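Local coordinates for protein thiosulfate sulfurtransferase (Pseudomonas aeruginosa, PDB 1YT8) that probably transfers the outer sulfur of thiosulfate to cyanide, as a sulfurtransferase built from four rhodanese-like domains, at residues A25-R30 with F42-P47; A36-L41 with G96-W101; T67-G72 with A92-G97. All blocks are in the same frame, centred on the assembly; numbering follows the deposited sequence.

Contact 1: residues A25-R30 with F42-P47; sequences ALLDVR and FAANLP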
loop_
_atom_site.group_PDB
_atom_site.type_symbol
_atom_site.label_atom_id
_atom_site.label_comp_id
_atom_site.label_asym_id
_atom_site.label_seq_id
_atom_site.Cartn_x
_atom_site.Cartn_y
_atom_site.Cartn_z
ATOM N N ALA A 25 10.503 9.709 -9.532
ATOM C CA ALA A 25 9.147 9.345 -9.167
ATOM C C ALA A 25 8.354 9.287 -10.467
ATOM O O ALA A 25 8.131 10.312 -11.108
ATOM C CB ALA A 25 8.548 10.385 -8.217
ATOM N N LEU A 26 7.973 8.076 -10.866
ATOM C CA LEU A 26 7.190 7.856 -12.083
ATOM C C LEU A 26 5.768 7.626 -11.590
ATOM O O LEU A 26 5.451 6.554 -11.072
ATOM C CB LEU A 26 7.700 6.618 -12.823
ATOM C CG LEU A 26 6.960 6.193 -14.092
ATOM C CD1 LEU A 26 6.986 7.327 -15.108
ATOM C CD2 LEU A 26 7.614 4.947 -14.666
ATOM N N LEU A 27 4.916 8.631 -11.753
ATOM C CA LEU A 27 3.550 8.548 -11.252
ATOM C C LEU A 27 2.446 8.369 -12.285
ATOM O O LEU A 27 2.305 9.172 -13.207
ATOM C CB LEU A 27 3.245 9.798 -10.421
ATOM C CG LEU A 27 4.223 10.165 -9.303
ATOM C CD1 LEU A 27 3.799 11.486 -8.662
ATOM C CD2 LEU A 27 4.260 9.051 -8.266
ATOM N N ASP A 28 1.660 7.311 -12.109
ATOM C CA ASP A 28 0.523 7.027 -12.975
ATOM C C ASP A 28 -0.613 7.761 -12.262
ATOM O O ASP A 28 -0.997 7.381 -11.153
ATOM C CB ASP A 28 0.237 5.524 -12.998
ATOM C CG ASP A 28 -0.817 5.137 -14.028
ATOM O OD1 ASP A 28 -1.789 5.903 -14.222
ATOM O OD2 ASP A 28 -0.681 4.055 -14.637
ATOM N N VAL A 29 -1.147 8.809 -12.878
ATOM C CA VAL A 29 -2.209 9.577 -12.238
ATOM C C VAL A 29 -3.642 9.132 -12.532
ATOM O O VAL A 29 -4.594 9.790 -12.116
ATOM C CB VAL A 29 -2.068 11.086 -12.552
ATOM C CG1 VAL A 29 -0.766 11.609 -11.961
ATOM C CG2 VAL A 29 -2.109 11.320 -14.063
ATOM N N ARG A 30 -3.799 8.023 -13.247
ATOM C CA ARG A 30 -5.131 7.498 -13.533
ATOM C C ARG A 30 -5.657 6.858 -12.248
ATOM O O ARG A 30 -4.923 6.745 -11.263
ATOM C CB ARG A 30 -5.063 6.424 -14.622
ATOM C CG ARG A 30 -4.608 6.912 -15.987
ATOM C CD ARG A 30 -4.458 5.738 -16.945
ATOM N NE ARG A 30 -3.328 4.880 -16.596
ATOM C CZ ARG A 30 -3.115 3.675 -17.117
ATOM N NH1 ARG A 30 -3.961 3.177 -18.014
ATOM N NH2 ARG A 30 -2.057 2.968 -16.746
ATOM N N PHE A 42 8.169 0.140 -12.143
ATOM C CA PHE A 42 8.363 1.041 -11.016
ATOM C C PHE A 42 7.472 2.270 -10.972
ATOM O O PHE A 42 7.730 3.218 -10.219
ATOM C CB PHE A 42 9.845 1.422 -10.922
ATOM C CG PHE A 42 10.721 0.266 -10.527
ATOM C CD1 PHE A 42 10.623 -0.280 -9.249
ATOM C CD2 PHE A 42 11.566 -0.340 -11.454
ATOM C CE1 PHE A 42 11.347 -1.423 -8.898
ATOM C CE2 PHE A 42 12.294 -1.482 -11.116
ATOM C CZ PHE A 42 12.184 -2.026 -9.835
ATOM N N ALA A 43 6.406 2.243 -11.763
ATOM C CA ALA A 43 5.459 3.345 -11.764
ATOM C C ALA A 43 4.612 3.211 -10.500
ATOM O O ALA A 43 4.094 2.133 -10.197
ATOM C CB ALA A 43 4.568 3.280 -13.006
ATOM N N ALA A 44 4.496 4.303 -9.757
ATOM C CA ALA A 44 3.700 4.322 -8.542
ATOM C C ALA A 44 2.366 4.948 -8.908
ATOM O O ALA A 44 2.318 5.894 -9.692
ATOM C CB ALA A 44 4.395 5.154 -7.467
ATOM N N ASN A 45 1.279 4.423 -8.351
ATOM C CA ASN A 45 -0.032 4.969 -8.661
ATOM C C ASN A 45 -0.462 6.030 -7.656
ATOM O O ASN A 45 -0.614 5.751 -6.470
ATOM C CB ASN A 45 -1.073 3.844 -8.715
ATOM C CG ASN A 45 -2.458 4.339 -9.105
ATOM O OD1 ASN A 45 -2.608 5.195 -9.980
ATOM N ND2 ASN A 45 -3.482 3.779 -8.476
ATOM N N LEU A 46 -0.624 7.256 -8.135
ATOM C CA LEU A 46 -1.095 8.345 -7.291
ATOM C C LEU A 46 -2.149 9.071 -8.112
ATOM O O LEU A 46 -1.861 10.041 -8.813
ATOM C CB LEU A 46 0.040 9.298 -6.894
ATOM C CG LEU A 46 -0.418 10.498 -6.045
ATOM C CD1 LEU A 46 -1.382 10.039 -4.960
ATOM C CD2 LEU A 46 0.793 11.202 -5.436
ATOM N N PRO A 47 -3.392 8.579 -8.054
ATOM C CA PRO A 47 -4.522 9.156 -8.784
ATOM C C PRO A 47 -4.635 10.665 -8.618
ATOM O O PRO A 47 -4.536 11.187 -7.505
ATOM C CB PRO A 47 -5.720 8.425 -8.188
ATOM C CG PRO A 47 -5.144 7.068 -7.849
ATOM C CD PRO A 47 -3.835 7.455 -7.207
HETATM O O HOH W 1 8.524 5.752 -9.232
#
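L26 and A44 join the two strands through the backbone: A44 N donates to L26 O at 2.8 Å. D28 then takes over on the same side of strand 25-28. D28 N donates to A44 O (2.9 Å), and D28 O accepts from L46 N (3.0 Å). The bridges pair L27 with A44 and D28 with N45, in parallel. Past the strand ends the chains stay close, and P47 CA touches V29 O through a CA-H...O contact.

Side chains fill in around these bonds. L27 and A44 lie on one face of the sheet, where L27 CD2 packs on A44 CB at 4.0 Å. L26 CG, anti to the backbone N (chi1 177°), lies 3.9 Å from A43 CB, and L26 CD2 is 3.8 Å from the same carbon. A water bridges L26 N and F42 O.

The second shell is polar. D28 and R30 form a salt bridge, side-on: R30 NE donates to D28 OD1 and R30 NH2 to D28 OD2 (2.7 Å), each on a syn lone pair and close to the guanidinium plane. R30 N also donates to D28 OD1, which closes an Asx turn and gives that oxygen two donors from one residue. This fixes the carboxylate on both oxygens. R30 NH2 has another acceptor in A38 O, and helix 51-58 packs against A44 and L46.

Strand 25-28, helix 32-35 and strand 44-45 form a beta-alpha-beta unit. Strand 44-45 is the outermost strand on this side of the parallel sheet of a rhodanese-like domain.

Contact 2: residues A36-L41 with G96-W101; sequences AQAHPL and GGLSGW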
loop_
_atom_site.group_PDB
_atom_site.type_symbol
_atom_site.label_atom_id
_atom_site.label_comp_id
_atom_site.label_asym_id
_atom_site.label_seq_id
_atom_site.Cartn_x
_atom_site.Cartn_y
_atom_site.Cartn_z
ATOM N N ALA A 36 -4.046 -0.689 -12.730
ATOM C CA ALA A 36 -3.875 -2.124 -12.556
ATOM C C ALA A 36 -3.930 -2.953 -13.840
ATOM O O ALA A 36 -3.585 -4.132 -13.825
ATOM C CB ALA A 36 -4.899 -2.644 -11.559
ATOM N N GLN A 37 -4.359 -2.355 -14.949
ATOM C CA GLN A 37 -4.419 -3.097 -16.207
ATOM C C GLN A 37 -3.093 -3.069 -16.962
ATOM O O GLN A 37 -2.788 -3.990 -17.721
ATOM C CB GLN A 37 -5.535 -2.551 -17.108
ATOM C CG GLN A 37 -6.885 -2.467 -16.410
ATOM C CD GLN A 37 -7.237 -3.740 -15.651
ATOM O OE1 GLN A 37 -7.707 -3.688 -14.510
ATOM N NE2 GLN A 37 -7.015 -4.888 -16.281
ATOM N N ALA A 38 -2.303 -2.018 -16.749
ATOM C CA ALA A 38 -1.012 -1.887 -17.416
ATOM C C ALA A 38 -0.211 -0.683 -16.924
ATOM O O ALA A 38 -0.696 0.448 -16.935
ATOM C CB ALA A 38 -1.213 -1.791 -18.928
ATOM N N HIS A 39 1.024 -0.933 -16.502
ATOM C CA HIS A 39 1.892 0.135 -16.025
ATOM C C HIS A 39 3.334 -0.332 -15.937
ATOM O O HIS A 39 3.601 -1.527 -15.821
ATOM C CB HIS A 39 1.419 0.633 -14.651
ATOM C CG HIS A 39 1.479 -0.403 -13.570
ATOM N ND1 HIS A 39 2.651 -0.745 -12.929
ATOM C CD2 HIS A 39 0.507 -1.154 -12.998
ATOM C CE1 HIS A 39 2.398 -1.657 -12.007
ATOM N NE2 HIS A 39 1.104 -1.922 -12.028
ATOM N N PRO A 40 4.290 0.608 -16.033
ATOM C CA PRO A 40 5.707 0.243 -15.949
ATOM C C PRO A 40 5.988 -0.348 -14.571
ATOM O O PRO A 40 5.316 -0.011 -13.597
ATOM C CB PRO A 40 6.419 1.576 -16.168
ATOM C CG PRO A 40 5.477 2.305 -17.084
ATOM C CD PRO A 40 4.136 2.012 -16.449
ATOM N N LEU A 41 6.986 -1.218 -14.493
ATOM C CA LEU A 41 7.343 -1.875 -13.237
ATOM C C LEU A 41 7.451 -0.971 -12.010
ATOM O O LEU A 41 6.886 -1.277 -10.955
ATOM C CB LEU A 41 8.658 -2.639 -13.413
ATOM C CG LEU A 41 9.191 -3.392 -12.192
ATOM C CD1 LEU A 41 8.115 -4.338 -11.657
ATOM C CD2 LEU A 41 10.440 -4.176 -12.596
ATOM N N GLY A 96 4.381 10.496 -24.844
ATOM C CA GLY A 96 3.439 9.522 -25.369
ATOM C C GLY A 96 2.618 8.798 -24.316
ATOM O O GLY A 96 1.791 7.946 -24.644
ATOM N N GLY A 97 2.841 9.131 -23.049
ATOM C CA GLY A 97 2.104 8.479 -21.982
ATOM C C GLY A 97 2.361 6.983 -21.952
ATOM O O GLY A 97 3.437 6.526 -22.341
ATOM N N LEU A 98 1.372 6.217 -21.499
ATOM C CA LEU A 98 1.501 4.766 -21.422
ATOM C C LEU A 98 1.866 4.161 -22.778
ATOM O O LEU A 98 2.737 3.291 -22.866
ATOM C CB LEU A 98 0.195 4.141 -20.920
ATOM C CG LEU A 98 0.183 2.613 -20.795
ATOM C CD1 LEU A 98 1.093 2.184 -19.647
ATOM C CD2 LEU A 98 -1.240 2.125 -20.555
ATOM N N SER A 99 1.203 4.622 -23.835
ATOM C CA SER A 99 1.469 4.110 -25.174
ATOM C C SER A 99 2.898 4.413 -25.598
ATOM O O SER A 99 3.514 3.644 -26.339
ATOM C CB SER A 99 0.479 4.710 -26.177
ATOM O OG SER A 99 -0.831 4.230 -25.927
ATOM N N GLY A 100 3.424 5.539 -25.125
ATOM C CA GLY A 100 4.786 5.913 -25.454
ATOM C C GLY A 100 5.754 4.903 -24.866
ATOM O O GLY A 100 6.726 4.510 -25.509
ATOM N N TRP A 101 5.482 4.477 -23.636
ATOM C CA TRP A 101 6.327 3.500 -22.960
ATOM C C TRP A 101 6.305 2.171 -23.716
ATOM O O TRP A 101 7.350 1.571 -23.982
ATOM C CB TRP A 101 5.835 3.303 -21.522
ATOM C CG TRP A 101 6.689 2.380 -20.703
ATOM C CD1 TRP A 101 6.666 1.014 -20.709
ATOM C CD2 TRP A 101 7.700 2.761 -19.762
ATOM N NE1 TRP A 101 7.601 0.520 -19.825
ATOM C CE2 TRP A 101 8.250 1.572 -19.232
ATOM C CE3 TRP A 101 8.195 3.995 -19.316
ATOM C CZ2 TRP A 101 9.274 1.579 -18.274
ATOM C CZ3 TRP A 101 9.215 4.004 -18.360
ATOM C CH2 TRP A 101 9.741 2.800 -17.851
#
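P40 lies over one face of the W101 indole. P40 CG is 3.6 Å from the centroid of the W101 five-membered ring, only 14° off the ring normal, which makes a CH-pi contact. P40 CB reaches further along the same ring system, to 3.5 Å from W101 CZ2. The proline therefore covers both rings of the indole, with CG over the five-membered ring and CB by the six-membered one. The two side chains cross obliquely. The CB of W101 points toward the loop, and chi1 of -176° puts CG anti to the backbone N. The ring is also held at its nitrogen, because W101 NE1 donates to E107 O.

One helical turn earlier, L98 reaches the same loop with its two methyl groups. L98 CD1 lies 3.7 Å from A38 O, and L98 CD2 is 4.2 Å from A38 CB. L98 CD1 also approaches P40 CD at 4.4 Å. No hydrogen bond joins the two segments, so they meet by van der Waals packing, mostly of apolar groups.

H39 turns its CB away from the helix. Its ring is tied back to its own loop: H39 ND1 donates to P40 O at 2.8 Å, nearly straight at 168°. The donor stands above the carbonyl plane, while P40 O lies close to the imidazole plane. H39 NE2 donates to D111 O, and the ring stacks with F35. L26 of strand 25-28 touches both P40 and W101.

The contact packs the loop between helix 32-35 and strand 44-45 on the first turn of helix 97-103, within the alpha/beta fold of a rhodanese-like domain.

Contact 3: residues T67-G72 with A92-G97; sequences TVYDDG and ALLDGG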
loop_
_atom_site.group_PDB
_atom_site.type_symbol
_atom_site.label_atom_id
_atom_site.label_comp_id
_atom_site.label_asym_id
_atom_site.label_seq_id
_atom_site.Cartn_x
_atom_site.Cartn_y
_atom_site.Cartn_z
ATOM N N THR A 67 7.929 12.390 -13.058
ATOM C CA THR A 67 7.397 12.199 -14.403
ATOM C C THR A 67 6.004 11.581 -14.265
ATOM O O THR A 67 5.861 10.451 -13.794
ATOM C CB THR A 67 8.295 11.257 -15.245
ATOM O OG1 THR A 67 9.614 11.814 -15.356
ATOM C CG2 THR A 67 7.716 11.078 -16.645
ATOM N N VAL A 68 4.981 12.333 -14.661
ATOM C CA VAL A 68 3.603 11.853 -14.576
ATOM C C VAL A 68 3.107 11.339 -15.926
ATOM O O VAL A 68 3.617 11.731 -16.976
ATOM C CB VAL A 68 2.641 12.973 -14.091
ATOM C CG1 VAL A 68 3.022 13.425 -12.689
ATOM C CG2 VAL A 68 2.685 14.152 -15.048
ATOM N N TYR A 69 2.111 10.461 -15.901
ATOM C CA TYR A 69 1.568 9.932 -17.146
ATOM C C TYR A 69 0.181 9.332 -16.963
ATOM O O TYR A 69 -0.251 9.049 -15.846
ATOM C CB TYR A 69 2.503 8.854 -17.720
ATOM C CG TYR A 69 2.376 7.485 -17.058
ATOM C CD1 TYR A 69 1.456 6.541 -17.528
ATOM C CD2 TYR A 69 3.142 7.153 -15.939
ATOM C CE1 TYR A 69 1.298 5.300 -16.897
ATOM C CE2 TYR A 69 2.989 5.913 -15.295
ATOM C CZ TYR A 69 2.065 4.996 -15.779
ATOM O OH TYR A 69 1.891 3.785 -15.138
ATOM N N ASP A 70 -0.510 9.165 -18.083
ATOM C CA ASP A 70 -1.823 8.534 -18.127
ATOM C C ASP A 70 -1.864 7.899 -19.506
ATOM O O ASP A 70 -0.818 7.739 -20.133
ATOM C CB ASP A 70 -2.973 9.540 -17.950
ATOM C CG ASP A 70 -2.944 10.677 -18.961
ATOM O OD1 ASP A 70 -2.337 10.539 -20.044
ATOM O OD2 ASP A 70 -3.561 11.721 -18.662
ATOM N N ASP A 71 -3.039 7.522 -19.984
ATOM C CA ASP A 71 -3.098 6.921 -21.306
ATOM C C ASP A 71 -3.921 7.773 -22.263
ATOM O O ASP A 71 -4.708 7.252 -23.048
ATOM C CB ASP A 71 -3.652 5.495 -21.226
ATOM C CG ASP A 71 -3.436 4.711 -22.518
ATOM O OD1 ASP A 71 -2.393 4.912 -23.173
ATOM O OD2 ASP A 71 -4.299 3.886 -22.868
ATOM N N GLY A 72 -3.735 9.089 -22.179
ATOM C CA GLY A 72 -4.439 10.009 -23.060
ATOM C C GLY A 72 -5.684 10.686 -22.513
ATOM O O GLY A 72 -6.316 11.475 -23.220
ATOM N N ALA A 92 7.720 16.629 -15.173
ATOM C CA ALA A 92 7.653 16.369 -16.602
ATOM C C ALA A 92 6.546 15.383 -16.940
ATOM O O ALA A 92 6.043 14.668 -16.071
ATOM C CB ALA A 92 8.987 15.830 -17.095
ATOM N N LEU A 93 6.166 15.363 -18.212
ATOM C CA LEU A 93 5.148 14.446 -18.709
ATOM C C LEU A 93 5.913 13.354 -19.442
ATOM O O LEU A 93 6.922 13.640 -20.084
ATOM C CB LEU A 93 4.227 15.154 -19.704
ATOM C CG LEU A 93 3.458 16.389 -19.234
ATOM C CD1 LEU A 93 2.767 17.046 -20.429
ATOM C CD2 LEU A 93 2.445 15.989 -18.179
ATOM N N LEU A 94 5.450 12.113 -19.337
ATOM C CA LEU A 94 6.098 11.003 -20.029
ATOM C C LEU A 94 5.706 11.093 -21.499
ATOM O O LEU A 94 4.522 11.125 -21.829
ATOM C CB LEU A 94 5.627 9.662 -19.463
ATOM C CG LEU A 94 6.150 8.409 -20.176
ATOM C CD1 LEU A 94 7.655 8.296 -19.985
ATOM C CD2 LEU A 94 5.454 7.179 -19.621
ATOM N N ASP A 95 6.700 11.131 -22.379
ATOM C CA ASP A 95 6.451 11.231 -23.811
ATOM C C ASP A 95 5.542 10.112 -24.320
ATOM O O ASP A 95 5.880 8.932 -24.234
ATOM C CB ASP A 95 7.782 11.211 -24.565
ATOM C CG ASP A 95 7.612 11.415 -26.055
ATOM O OD1 ASP A 95 7.005 12.429 -26.451
ATOM O OD2 ASP A 95 8.091 10.564 -26.830
ATOM N N GLY A 96 4.381 10.496 -24.844
ATOM C CA GLY A 96 3.439 9.522 -25.369
ATOM C C GLY A 96 2.618 8.798 -24.316
ATOM O O GLY A 96 1.791 7.946 -24.644
ATOM N N GLY A 97 2.841 9.131 -23.049
ATOM C CA GLY A 97 2.104 8.479 -21.982
ATOM C C GLY A 97 2.361 6.983 -21.952
ATOM O O GLY A 97 3.437 6.526 -22.341
#
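Strand 66-69, helix 75-85 and strand 91-94 form a beta-alpha-beta unit of the rhodanese-like fold, and this contact joins its two neighbouring parallel strands. V68 makes both backbone bonds between the strands. V68 N donates to A92 O at 2.9 Å, and V68 O accepts from L94 N at 3.0 Å. T67 pairs with A92 and V68 with L93. The strand axes are twisted 47° from each other.

V68 and L93 share one face of the sheet, the side of helix 75-85. V68 CG2, between the backbone N and the carbonyl carbon, touches L93 CD2 at 3.6 Å, and the two side chains cross at a slant. L83 of the helix meets V68, and A76 and A80 meet L93.

The other side of the strands is packed by T67, Y69 and L94. T67 CG2 lies 3.8 Å from L94 CB. Y69 and L94 lie side by side and point the same way, with Y69 CB and L94 CB 3.7 Å apart. L94 CD2 approaches Y69 CB and CG. The far end of Y69 leads away, where its OH makes a weak hydrogen bond with D28 OD2, and T67 OG1 is bonded by R9 NE.

Beyond the strands, a type II turn runs from L94 to G97, with G97 N donating to L94 O. D70 OD1 accepts from G72 N in an Asx turn, and D70 OD2 accepts from A76 N. G97 packs closely there: G97 CA lies 3.5 Å from D70 O in a CA-H...O contact.

How the contacts relate
All three contacts are buried in the same rhodanese-like domain. The centre of contact 1 lies nearest the chain's centre, at about 13 Å, against about 20 Å for contact 2 and 23 Å for contact 3. Contacts 1 and 3 rest on backbone hydrogen bonds of one parallel sheet. They meet at its neighbouring strands 25-28 and 66-69, where A25 O and T67 N form a further one. Contact 2 has none between its segments; it is loop-on-helix packing round an aromatic ring. It shares G96 and G97 with contact 3, whose D70 is backbone-bonded to L98. Contact 1 alone carries an internal salt bridge. The Y69 hydroxyl packs near A43, H39 and P40.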